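Local coordinates for protein C2 toxin component I (Clostridium botulinum, PDB 2J3X) that transfers ADP-ribose from NAD to actin, serving as the enzymatic component of the binary C2 toxin, at residues D54-D59 with T407-R412; T66-M71 with Q77-V82; F312-K317 with T417-D422; T142-I147 with R402-T407. The protein carries 2 engineered substitutions. All coordinates share one frame; numbering follows the deposited sequence.

Contact 1 of 4, residues D54-D59 with T407-R412; sequences DNFSTD and TSIINR
The backbone N-H of Thr407 donates to Asp59 OD1 at 3.0 Å from Thr407 N, and the bond is nearly straight at 164°. It meets the oxygen from above the carboxylate plane. Asp59 is the last residue of helix 47-59 and holds CG beside its own backbone N (chi1 -63°), which turns the carboxylate back along the helix; there OD1 also lies 3.0 Å from Asn55 O, an acceptor to which it is not bonded. The close approach of carbonyl oxygens makes the fine placement of this carboxylate doubtful.

The apolar half of the contact gathers round one methyl group. Ile409 CD1 sits 3.8 Å from Asp59 CB and 4.0 Å from Phe56 CE1, touching the aromatic ring obliquely, and the Ile409 and Phe56 side chains cross at about a right angle. Phe56 carries its ring on towards helices 65-73 and 77-90, where Met71, Leu79 and Val82 pack on it. A second polar tie lies just beyond the helix: Ser63 OG is hydrogen-bonded to both Asp59 O and Ile409 N, and Ser408 OG is bonded to Phe62 O.

The axes of segments 54-59 and 407-411 approach to 8.0 Å. Further along, Ile410 and Asn411 both face Thr414 in a classic beta bulge. Helix and strand come from opposite halves of the chain, each resembling an ADP-ribosyltransferase in sequence; this buried joint is consistent with an interface between two transferase-like units, probably as in VIP2-type toxins.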
# COMPACT_ATOMS: atom_id res chain seq x y z
N ASP A 54 -4.03 2.31 14.28
CA ASP A 54 -3.98 1.75 12.92
C ASP A 54 -3.56 2.83 11.93
O ASP A 54 -2.72 2.60 11.07
CB ASP A 54 -5.36 1.15 12.49
CG ASP A 54 -5.57 -0.30 13.01
OD1 ASP A 54 -4.60 -0.98 13.35
OD2 ASP A 54 -6.72 -0.78 13.02
N ASN A 55 -4.16 4.01 12.05
CA ASN A 55 -3.78 5.12 11.15
C ASN A 55 -2.34 5.52 11.34
O ASN A 55 -1.61 5.77 10.39
CB ASN A 55 -4.69 6.31 11.45
CG ASN A 55 -6.08 6.15 10.87
OD1 ASN A 55 -6.34 5.32 10.01
ND2 ASN A 55 -6.99 7.00 11.32
N PHE A 56 -1.90 5.58 12.59
CA PHE A 56 -0.51 5.91 12.90
C PHE A 56 0.44 4.85 12.29
O PHE A 56 1.51 5.18 11.78
CB PHE A 56 -0.32 6.04 14.43
CG PHE A 56 1.02 6.61 14.83
CD1 PHE A 56 1.26 7.98 14.79
CD2 PHE A 56 2.07 5.75 15.14
CE1 PHE A 56 2.53 8.51 15.13
CE2 PHE A 56 3.33 6.26 15.46
CZ PHE A 56 3.57 7.62 15.47
N SER A 57 0.07 3.57 12.40
CA SER A 57 0.91 2.50 11.86
C SER A 57 1.06 2.61 10.34
O SER A 57 2.09 2.19 9.76
CB SER A 57 0.40 1.10 12.29
OG SER A 57 -0.76 0.69 11.52
N THR A 58 0.05 3.18 9.67
CA THR A 58 0.14 3.46 8.22
C THR A 58 1.04 4.68 7.98
O THR A 58 1.90 4.65 7.11
CB THR A 58 -1.26 3.73 7.70
OG1 THR A 58 -2.02 2.51 7.82
CG2 THR A 58 -1.23 4.16 6.23
N ASP A 59 0.77 5.76 8.72
CA ASP A 59 1.53 7.01 8.58
C ASP A 59 3.05 6.81 8.60
O ASP A 59 3.78 7.39 7.77
CB ASP A 59 1.20 7.97 9.74
CG ASP A 59 -0.25 8.39 9.76
OD1 ASP A 59 -0.97 8.25 8.76
OD2 ASP A 59 -0.68 8.83 10.85
N THR A 407 -1.52 10.65 7.06
CA THR A 407 -0.93 11.83 7.63
C THR A 407 0.53 11.54 7.82
O THR A 407 0.87 10.81 8.78
CB THR A 407 -1.56 12.11 9.03
OG1 THR A 407 -2.99 12.23 8.92
CG2 THR A 407 -0.97 13.35 9.66
N SER A 408 1.42 12.13 6.99
CA SER A 408 2.87 11.83 7.08
C SER A 408 3.50 12.69 8.19
O SER A 408 3.10 13.86 8.39
CB SER A 408 3.57 12.12 5.78
OG SER A 408 4.96 11.73 5.78
N ILE A 409 4.47 12.12 8.90
CA ILE A 409 5.13 12.86 9.96
C ILE A 409 6.41 13.40 9.42
O ILE A 409 7.28 12.62 8.99
CB ILE A 409 5.37 11.96 11.19
CG1 ILE A 409 4.03 11.65 11.87
CG2 ILE A 409 6.27 12.69 12.17
CD1 ILE A 409 3.58 10.29 11.66
N ILE A 410 6.54 14.74 9.36
CA ILE A 410 7.65 15.36 8.62
C ILE A 410 8.75 15.62 9.63
O ILE A 410 9.93 15.36 9.34
CB ILE A 410 7.23 16.71 7.90
CG1 ILE A 410 5.94 16.53 7.06
CG2 ILE A 410 8.35 17.25 7.05
CD1 ILE A 410 6.00 15.50 5.90
N ASN A 411 8.38 16.12 10.79
CA ASN A 411 9.35 16.36 11.86
C ASN A 411 8.65 16.47 13.19
O ASN A 411 7.46 16.21 13.29
CB ASN A 411 10.25 17.58 11.56
CG ASN A 411 9.46 18.89 11.47
OD1 ASN A 411 8.61 19.16 12.32
ND2 ASN A 411 9.69 19.65 10.41
N ARG A 412 9.37 16.86 14.25
CA ARG A 412 8.77 16.87 15.57
C ARG A 412 7.47 17.67 15.64
O ARG A 412 6.53 17.25 16.33
CB ARG A 412 9.77 17.37 16.63
CG ARG A 412 9.39 16.99 18.07
CD ARG A 412 10.40 17.58 19.04
NE ARG A 412 10.46 19.02 18.83
CZ ARG A 412 11.52 19.80 19.05
NH1 ARG A 412 11.42 21.10 18.80
NH2 ARG A 412 12.66 19.30 19.52

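Contact 2 of 4, residues T66-M71 with Q77-V82; sequences TAIEIM and QNLFDV. Unlike the reference sequence in segment 77-82: Gln77 (reference His). With SO4 (sulfate ion), chain U.
Leu79 sets CG opposite its backbone N (chi1 173°), and this sends CD2 across to the facing helix, where Met71 meets it with CB. Ile68 places its CG2 branch anti to the backbone N (chi1 -60°), from where that methyl touches the same leucine. The residues belong to two consecutive helices joined by a short turn: helix 65-73 ends, a few residues turn the chain, and helix 77-90 sets off, so the contact is local in sequence and closes the inside of the bend.

One branch of one leucine does nearly all the work. Leu79 CD2 comes to 4.0 Å from Met71 CB, and it lies 3.9 Å from the carbonyl oxygen of Ile68, one turn earlier. Ile68 adds its CG2 methyl at 4.1 Å from Leu79 CD2, the two side chains crossing at about a right angle. The touch is thus purely van der Waals, one methyl against a backbone carbonyl and two side chains. Helix 47-59 covers the inner side through Phe56. The new helix is held at its start by Asn76 OD1, which accepts from Leu79 N.

The outer face of helix 65-73 carries a sulfate ion, probably from the crystallisation liquor. Thr66 OG1 donates to its O3, though the modelled separation is too short to be taken at face value. An acid group probably holds a proton where Glu69 reaches the same anion, for Glu69 OE1 lies only 2.6 Å from sulfate O2.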
# COMPACT_ATOMS: atom_id res chain seq x y z
N THR A 66 14.57 9.68 9.14
CA THR A 66 14.87 10.82 10.04
C THR A 66 13.73 11.15 10.99
O THR A 66 13.94 11.30 12.20
CB THR A 66 15.23 12.07 9.21
OG1 THR A 66 16.39 11.78 8.46
CG2 THR A 66 15.56 13.25 10.14
N ALA A 67 12.51 11.19 10.45
CA ALA A 67 11.35 11.53 11.25
C ALA A 67 11.08 10.40 12.25
O ALA A 67 10.72 10.65 13.40
CB ALA A 67 10.13 11.74 10.34
N ILE A 68 11.29 9.13 11.84
CA ILE A 68 11.10 8.03 12.78
C ILE A 68 12.08 8.12 13.95
O ILE A 68 11.70 7.96 15.12
CB ILE A 68 11.30 6.64 12.05
CG1 ILE A 68 10.28 6.50 10.92
CG2 ILE A 68 11.20 5.44 13.03
CD1 ILE A 68 8.78 6.83 11.28
N GLU A 69 13.35 8.39 13.63
CA GLU A 69 14.40 8.49 14.65
C GLU A 69 14.12 9.63 15.62
O GLU A 69 14.30 9.47 16.83
CB GLU A 69 15.72 8.72 13.94
CG GLU A 69 16.15 7.48 13.15
CD GLU A 69 17.24 7.78 12.17
OE1 GLU A 69 17.62 8.96 11.96
OE2 GLU A 69 17.73 6.82 11.57
N ILE A 70 13.65 10.78 15.10
CA ILE A 70 13.21 11.86 15.99
C ILE A 70 12.14 11.39 16.97
O ILE A 70 12.22 11.67 18.15
CB ILE A 70 12.73 13.11 15.19
CG1 ILE A 70 13.93 13.85 14.64
CG2 ILE A 70 11.81 14.00 16.04
CD1 ILE A 70 13.61 14.77 13.41
N MET A 71 11.11 10.69 16.48
CA MET A 71 10.09 10.19 17.36
C MET A 71 10.60 9.19 18.42
O MET A 71 10.16 9.23 19.57
CB MET A 71 8.97 9.52 16.51
CG MET A 71 8.05 10.61 15.90
SD MET A 71 6.59 9.80 15.15
CE MET A 71 7.30 9.07 13.67
N GLN A 77 5.05 7.71 22.27
CA GLN A 77 4.30 6.55 22.75
C GLN A 77 3.51 5.92 21.64
O GLN A 77 3.29 4.69 21.67
CB GLN A 77 3.38 6.90 23.94
CG GLN A 77 4.20 7.23 25.27
CD GLN A 77 5.27 6.19 25.62
OE1 GLN A 77 4.97 4.99 25.79
NE2 GLN A 77 6.53 6.65 25.73
N ASN A 78 3.05 6.73 20.67
CA ASN A 78 2.31 6.09 19.54
C ASN A 78 3.24 5.11 18.81
O ASN A 78 2.84 3.97 18.53
CB ASN A 78 1.77 7.14 18.59
CG ASN A 78 0.58 7.89 19.17
OD1 ASN A 78 -0.06 7.41 20.10
ND2 ASN A 78 0.28 9.06 18.61
N LEU A 79 4.49 5.53 18.56
CA LEU A 79 5.40 4.65 17.81
C LEU A 79 5.77 3.45 18.66
O LEU A 79 5.83 2.32 18.16
CB LEU A 79 6.65 5.44 17.36
CG LEU A 79 7.75 4.64 16.72
CD1 LEU A 79 7.23 4.02 15.35
CD2 LEU A 79 8.94 5.56 16.43
N PHE A 80 6.11 3.68 19.93
CA PHE A 80 6.43 2.53 20.82
C PHE A 80 5.26 1.56 20.92
O PHE A 80 5.48 0.34 20.98
CB PHE A 80 6.79 2.98 22.23
CG PHE A 80 8.09 3.76 22.30
CD1 PHE A 80 8.99 3.82 21.25
CD2 PHE A 80 8.44 4.35 23.52
CE1 PHE A 80 10.22 4.57 21.37
CE2 PHE A 80 9.63 5.06 23.65
CZ PHE A 80 10.51 5.16 22.61
N ASP A 81 4.05 2.08 20.97
CA ASP A 81 2.86 1.21 21.05
C ASP A 81 2.72 0.35 19.79
O ASP A 81 2.49 -0.86 19.88
CB ASP A 81 1.57 2.02 21.28
CG ASP A 81 1.40 2.44 22.74
OD1 ASP A 81 2.07 1.83 23.60
OD2 ASP A 81 0.59 3.36 22.99
N VAL A 82 2.88 0.94 18.60
CA VAL A 82 2.92 0.15 17.34
C VAL A 82 4.02 -0.92 17.41
O VAL A 82 3.78 -2.10 17.06
CB VAL A 82 3.11 1.05 16.08
CG1 VAL A 82 3.50 0.25 14.80
CG2 VAL A 82 1.85 1.95 15.86
S SO4 U . 19.35 11.12 10.27
O1 SO4 U . 18.71 11.63 11.48
O2 SO4 U . 19.24 9.65 10.08
O3 SO4 U . 18.72 11.78 9.11
O4 SO4 U . 20.77 11.47 10.28

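Contact 3 of 4, residues F312-K317 with T417-D422; sequences FSFDKK and TQVVID
Asp315 and Thr417 meet through a pair of bonds that engage both oxygens of the acid. Thr417 OG1 donates to Asp315 OD1 at 2.6 Å, arriving on the syn side but 33° out of the carboxylate plane. The backbone Thr417 N gives its hydrogen to Asp315 OD2 at 2.9 Å, in a nearly straight bond (163°) that uses the syn lone pair. A water bridges the two segments: it donates to Asp315 OD2 and, at 2.6 Å, to Thr417 O, and accepts from Phe314 N. The N-H and C=O of Thr417 on this side of the strand are therefore met by a carboxylate and a water.

Beside the polar knot lies an apolar one. Phe314 CB rests 3.7 Å from Thr417 CG2, a methyl that faces it because Thr417 OG1 is turned to the acid (chi1 -59°). Over one face of the Phe314 ring comes Val419 CG1, 4.1 Å from Phe314 CE2; over the opposite face, near the centre, stands CE1 of Phe312, which offers its ring edge. Leu329 of helix 326-336 packs on both Phe314 and Val419.

In the next shell, Ser313 OG accepts from Asp315 N at 3.0 Å, an ST turn that fixes the chain just before the acid. Lys316 then pairs with Ile323, within the hairpin of strands 315-318 and 321-324. The contact thus fastens the root of this two-stranded hairpin to strand 414-426, an inner strand of the mixed sheet of the second ADP-ribosyltransferase-like unit.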
# COMPACT_ATOMS: atom_id res chain seq x y z
N PHE A 312 -0.34 22.77 -3.91
CA PHE A 312 -1.66 22.31 -3.55
C PHE A 312 -1.59 21.63 -2.19
O PHE A 312 -0.74 20.76 -1.99
CB PHE A 312 -2.17 21.29 -4.58
CG PHE A 312 -3.55 20.76 -4.25
CD1 PHE A 312 -3.70 19.66 -3.37
CD2 PHE A 312 -4.67 21.37 -4.77
CE1 PHE A 312 -4.96 19.21 -3.02
CE2 PHE A 312 -5.93 20.92 -4.46
CZ PHE A 312 -6.10 19.84 -3.57
N SER A 313 -2.51 21.95 -1.28
CA SER A 313 -2.47 21.29 0.04
C SER A 313 -3.79 20.65 0.37
O SER A 313 -4.87 21.23 0.07
CB SER A 313 -2.14 22.32 1.14
OG SER A 313 -2.24 21.76 2.45
N PHE A 314 -3.71 19.52 1.09
CA PHE A 314 -4.90 18.86 1.62
C PHE A 314 -5.24 19.22 3.06
O PHE A 314 -6.18 18.63 3.65
CB PHE A 314 -4.67 17.32 1.53
CG PHE A 314 -4.75 16.75 0.14
CD1 PHE A 314 -5.99 16.63 -0.53
CD2 PHE A 314 -3.59 16.29 -0.48
CE1 PHE A 314 -6.07 16.08 -1.80
CE2 PHE A 314 -3.67 15.73 -1.76
CZ PHE A 314 -4.95 15.60 -2.41
N ASP A 315 -4.48 20.13 3.65
CA ASP A 315 -4.71 20.50 5.04
C ASP A 315 -5.38 21.85 5.16
O ASP A 315 -5.12 22.73 4.34
CB ASP A 315 -3.36 20.56 5.73
CG ASP A 315 -2.78 19.16 5.95
OD1 ASP A 315 -3.45 18.38 6.66
OD2 ASP A 315 -1.74 18.87 5.36
N LYS A 316 -6.19 21.98 6.22
CA LYS A 316 -6.83 23.26 6.55
C LYS A 316 -6.66 23.52 8.06
O LYS A 316 -6.29 22.61 8.82
CB LYS A 316 -8.31 23.24 6.14
CG LYS A 316 -9.14 22.22 6.91
CD LYS A 316 -10.62 22.16 6.52
CE LYS A 316 -11.38 21.29 7.55
NZ LYS A 316 -12.91 21.31 7.44
N LYS A 317 -6.88 24.77 8.47
CA LYS A 317 -6.88 25.15 9.91
C LYS A 317 -8.28 25.15 10.51
O LYS A 317 -9.20 25.72 9.94
CB LYS A 317 -6.28 26.53 10.11
CG LYS A 317 -4.90 26.71 9.53
CD LYS A 317 -4.14 27.85 10.22
CE LYS A 317 -3.59 27.43 11.56
NZ LYS A 317 -2.33 28.15 11.85
N THR A 417 -1.04 16.09 5.51
CA THR A 417 -1.93 15.14 4.82
C THR A 417 -1.33 14.89 3.44
O THR A 417 -1.02 15.80 2.63
CB THR A 417 -3.38 15.66 4.71
OG1 THR A 417 -3.89 15.90 6.02
CG2 THR A 417 -4.26 14.65 4.04
N GLN A 418 -1.19 13.60 3.18
CA GLN A 418 -0.63 13.15 1.90
C GLN A 418 -1.45 11.99 1.38
O GLN A 418 -2.34 11.51 2.06
CB GLN A 418 0.83 12.70 2.05
CG GLN A 418 1.69 13.75 2.83
CD GLN A 418 3.18 13.54 2.66
OE1 GLN A 418 3.66 12.41 2.53
NE2 GLN A 418 3.95 14.63 2.75
N VAL A 419 -1.18 11.58 0.14
CA VAL A 419 -1.99 10.48 -0.44
C VAL A 419 -1.06 9.46 -1.02
O VAL A 419 -0.11 9.81 -1.79
CB VAL A 419 -2.99 11.01 -1.52
CG1 VAL A 419 -4.20 11.81 -0.87
CG2 VAL A 419 -2.23 11.80 -2.67
N VAL A 420 -1.37 8.17 -0.74
CA VAL A 420 -0.62 7.07 -1.36
C VAL A 420 -1.40 6.56 -2.56
O VAL A 420 -2.53 6.09 -2.41
CB VAL A 420 -0.46 5.94 -0.28
CG1 VAL A 420 0.26 4.70 -0.88
CG2 VAL A 420 0.35 6.54 0.94
N ILE A 421 -0.78 6.71 -3.73
CA ILE A 421 -1.46 6.50 -4.99
C ILE A 421 -0.97 5.14 -5.54
O ILE A 421 0.12 5.02 -6.12
CB ILE A 421 -1.13 7.65 -5.98
CG1 ILE A 421 -1.60 9.01 -5.36
CG2 ILE A 421 -1.84 7.39 -7.34
CD1 ILE A 421 -1.10 10.21 -6.20
N ASP A 422 -1.80 4.10 -5.39
CA ASP A 422 -1.45 2.78 -5.91
C ASP A 422 -1.68 2.78 -7.41
O ASP A 422 -2.78 3.10 -7.89
CB ASP A 422 -2.40 1.71 -5.30
CG ASP A 422 -2.02 1.33 -3.88
OD1 ASP A 422 -0.80 1.29 -3.60
OD2 ASP A 422 -2.91 1.00 -3.08
O HOH W 1 -1.48 18.33 2.70

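Contact 4 of 4, residues T142-I147 with R402-T407; sequences TKFSFI and RITPIT
Arg402 closes on Thr142 O with its two terminal nitrogens, and this end-on grip is the tight part of the contact. Arg402 NH2 donates to Thr142 O at 2.8 Å, in the carbonyl plane and on a lone pair, while Arg402 NH1, hydrogen-bonded to the same oxygen at 3.0 Å, comes from above that plane in a more bent bond (139°). The oxygen itself lies in the plane of the guanidinium, at its edge. The arginine chain is extended as far as CD and then bends (chi3 69°), swinging the flat group across to strand 141-143. Asp422 forms a salt bridge with NH2 and Glu108 O accepts from NH1, which probably helps to balance the buried charge.

The other half is looser. Phe144 CE2 approaches Arg402 NH2 to 3.6 Å, with ring and guanidinium planes 41° apart, too inclined for a parallel stack. Thr404 OG1 lies near the ring plane at the Phe144 edge, 4.0 Å from CE2, on a residue that is partly exposed; a glycerol, probably from the crystallisation liquor, is hydrogen-bonded to Phe144 N.

The contact lies where the sheets of the two transferase-like units meet, consistent with an inter-unit interface. Phe144 also packs on Thr58 of helix 47-59 and Val420 of strand 414-426, and edge strand 141-143, paired with strand 191-203, is set against strand 397-411 of the second sheet.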
# COMPACT_ATOMS: atom_id res chain seq x y z
N THR A 142 -3.46 -3.44 -0.62
CA THR A 142 -2.72 -3.60 0.61
C THR A 142 -3.38 -2.92 1.81
O THR A 142 -3.80 -1.73 1.73
CB THR A 142 -1.29 -3.00 0.40
OG1 THR A 142 -0.75 -3.57 -0.80
CG2 THR A 142 -0.36 -3.25 1.63
N LYS A 143 -3.43 -3.63 2.94
CA LYS A 143 -3.82 -3.06 4.20
C LYS A 143 -2.53 -2.62 4.91
O LYS A 143 -1.78 -3.42 5.42
CB LYS A 143 -4.57 -4.11 5.05
CG LYS A 143 -5.17 -3.48 6.34
CD LYS A 143 -6.52 -2.79 6.07
CE LYS A 143 -7.12 -2.24 7.36
NZ LYS A 143 -8.39 -1.57 6.93
N PHE A 144 -2.26 -1.31 4.88
CA PHE A 144 -1.01 -0.82 5.47
C PHE A 144 -0.92 -1.01 6.97
O PHE A 144 0.18 -1.30 7.49
CB PHE A 144 -0.81 0.66 5.09
CG PHE A 144 -0.82 0.89 3.62
CD1 PHE A 144 0.20 0.38 2.78
CD2 PHE A 144 -1.86 1.64 3.05
CE1 PHE A 144 0.17 0.65 1.37
CE2 PHE A 144 -1.90 1.91 1.67
CZ PHE A 144 -0.89 1.39 0.83
N SER A 145 -2.05 -0.93 7.66
CA SER A 145 -2.08 -1.05 9.12
C SER A 145 -2.18 -2.53 9.45
O SER A 145 -2.16 -3.36 8.55
CB SER A 145 -3.29 -0.32 9.72
OG SER A 145 -4.51 -0.92 9.22
N PHE A 146 -2.25 -2.84 10.74
CA PHE A 146 -2.63 -4.20 11.16
C PHE A 146 -3.98 -4.49 10.52
O PHE A 146 -4.80 -3.57 10.32
CB PHE A 146 -2.81 -4.21 12.67
CG PHE A 146 -1.58 -3.78 13.39
CD1 PHE A 146 -0.44 -4.63 13.42
CD2 PHE A 146 -1.52 -2.51 13.96
CE1 PHE A 146 0.75 -4.23 14.10
CE2 PHE A 146 -0.34 -2.10 14.64
CZ PHE A 146 0.77 -2.95 14.72
N ILE A 147 -4.21 -5.76 10.22
CA ILE A 147 -5.46 -6.19 9.61
C ILE A 147 -6.24 -6.99 10.67
O ILE A 147 -5.63 -7.67 11.53
CB ILE A 147 -5.16 -6.96 8.30
CG1 ILE A 147 -6.39 -7.16 7.43
CG2 ILE A 147 -4.44 -8.28 8.59
CD1 ILE A 147 -6.06 -7.86 6.08
N ARG A 402 -6.06 2.88 -6.73
CA ARG A 402 -6.58 3.24 -5.41
C ARG A 402 -5.72 4.37 -4.88
O ARG A 402 -4.54 4.47 -5.21
CB ARG A 402 -6.45 2.03 -4.46
CG ARG A 402 -7.07 2.27 -3.07
CD ARG A 402 -6.97 0.97 -2.21
NE ARG A 402 -5.56 0.68 -1.87
CZ ARG A 402 -5.14 -0.02 -0.80
NH1 ARG A 402 -6.02 -0.59 0.03
NH2 ARG A 402 -3.82 -0.11 -0.55
N ILE A 403 -6.33 5.22 -4.07
CA ILE A 403 -5.66 6.36 -3.48
C ILE A 403 -6.10 6.39 -2.06
O ILE A 403 -7.30 6.47 -1.74
CB ILE A 403 -6.07 7.71 -4.19
CG1 ILE A 403 -5.66 7.67 -5.64
CG2 ILE A 403 -5.34 8.90 -3.50
CD1 ILE A 403 -6.44 8.71 -6.51
N THR A 404 -5.11 6.33 -1.18
CA THR A 404 -5.33 6.25 0.26
C THR A 404 -4.80 7.49 1.00
O THR A 404 -3.61 7.76 0.94
CB THR A 404 -4.56 5.03 0.81
OG1 THR A 404 -5.09 3.83 0.16
CG2 THR A 404 -4.84 4.92 2.29
N PRO A 405 -5.66 8.21 1.72
CA PRO A 405 -5.12 9.40 2.48
C PRO A 405 -4.32 8.95 3.71
O PRO A 405 -4.69 7.95 4.35
CB PRO A 405 -6.40 10.12 3.00
CG PRO A 405 -7.54 9.41 2.37
CD PRO A 405 -7.10 8.02 1.93
N ILE A 406 -3.29 9.71 4.06
CA ILE A 406 -2.52 9.42 5.25
C ILE A 406 -2.11 10.73 5.87
O ILE A 406 -2.28 11.80 5.26
CB ILE A 406 -1.23 8.63 4.91
CG1 ILE A 406 -0.28 9.47 4.00
CG2 ILE A 406 -1.56 7.26 4.25
CD1 ILE A 406 1.17 8.95 4.00
N THR A 407 -1.52 10.65 7.06
CA THR A 407 -0.93 11.83 7.63
C THR A 407 0.53 11.54 7.82
O THR A 407 0.87 10.81 8.78
CB THR A 407 -1.56 12.11 9.03
OG1 THR A 407 -2.99 12.23 8.92
CG2 THR A 407 -0.97 13.35 9.66

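Strand 397-411 links most of the set: contacts 1 and 4 use successive parts of it and share Thr407, their centres about 11 Å apart. Contact 3 lies on the adjacent strand 414-426, about 14 Å between centres from contact 4, and backbone pairs such as Val420 N with Thr404 O (2.8 Å, a probable hydrogen bond) couple the two. Contact 2 backs onto contact 1, about 9 Å between centres, through Phe56 CZ and Met71 SD at 3.7 Å; its nearest atoms stay about 10 Å from contact 3. Contacts 1 and 4 each probably join the two transferase-like units. Glycerol lies near all four, but no NAD marks the active site.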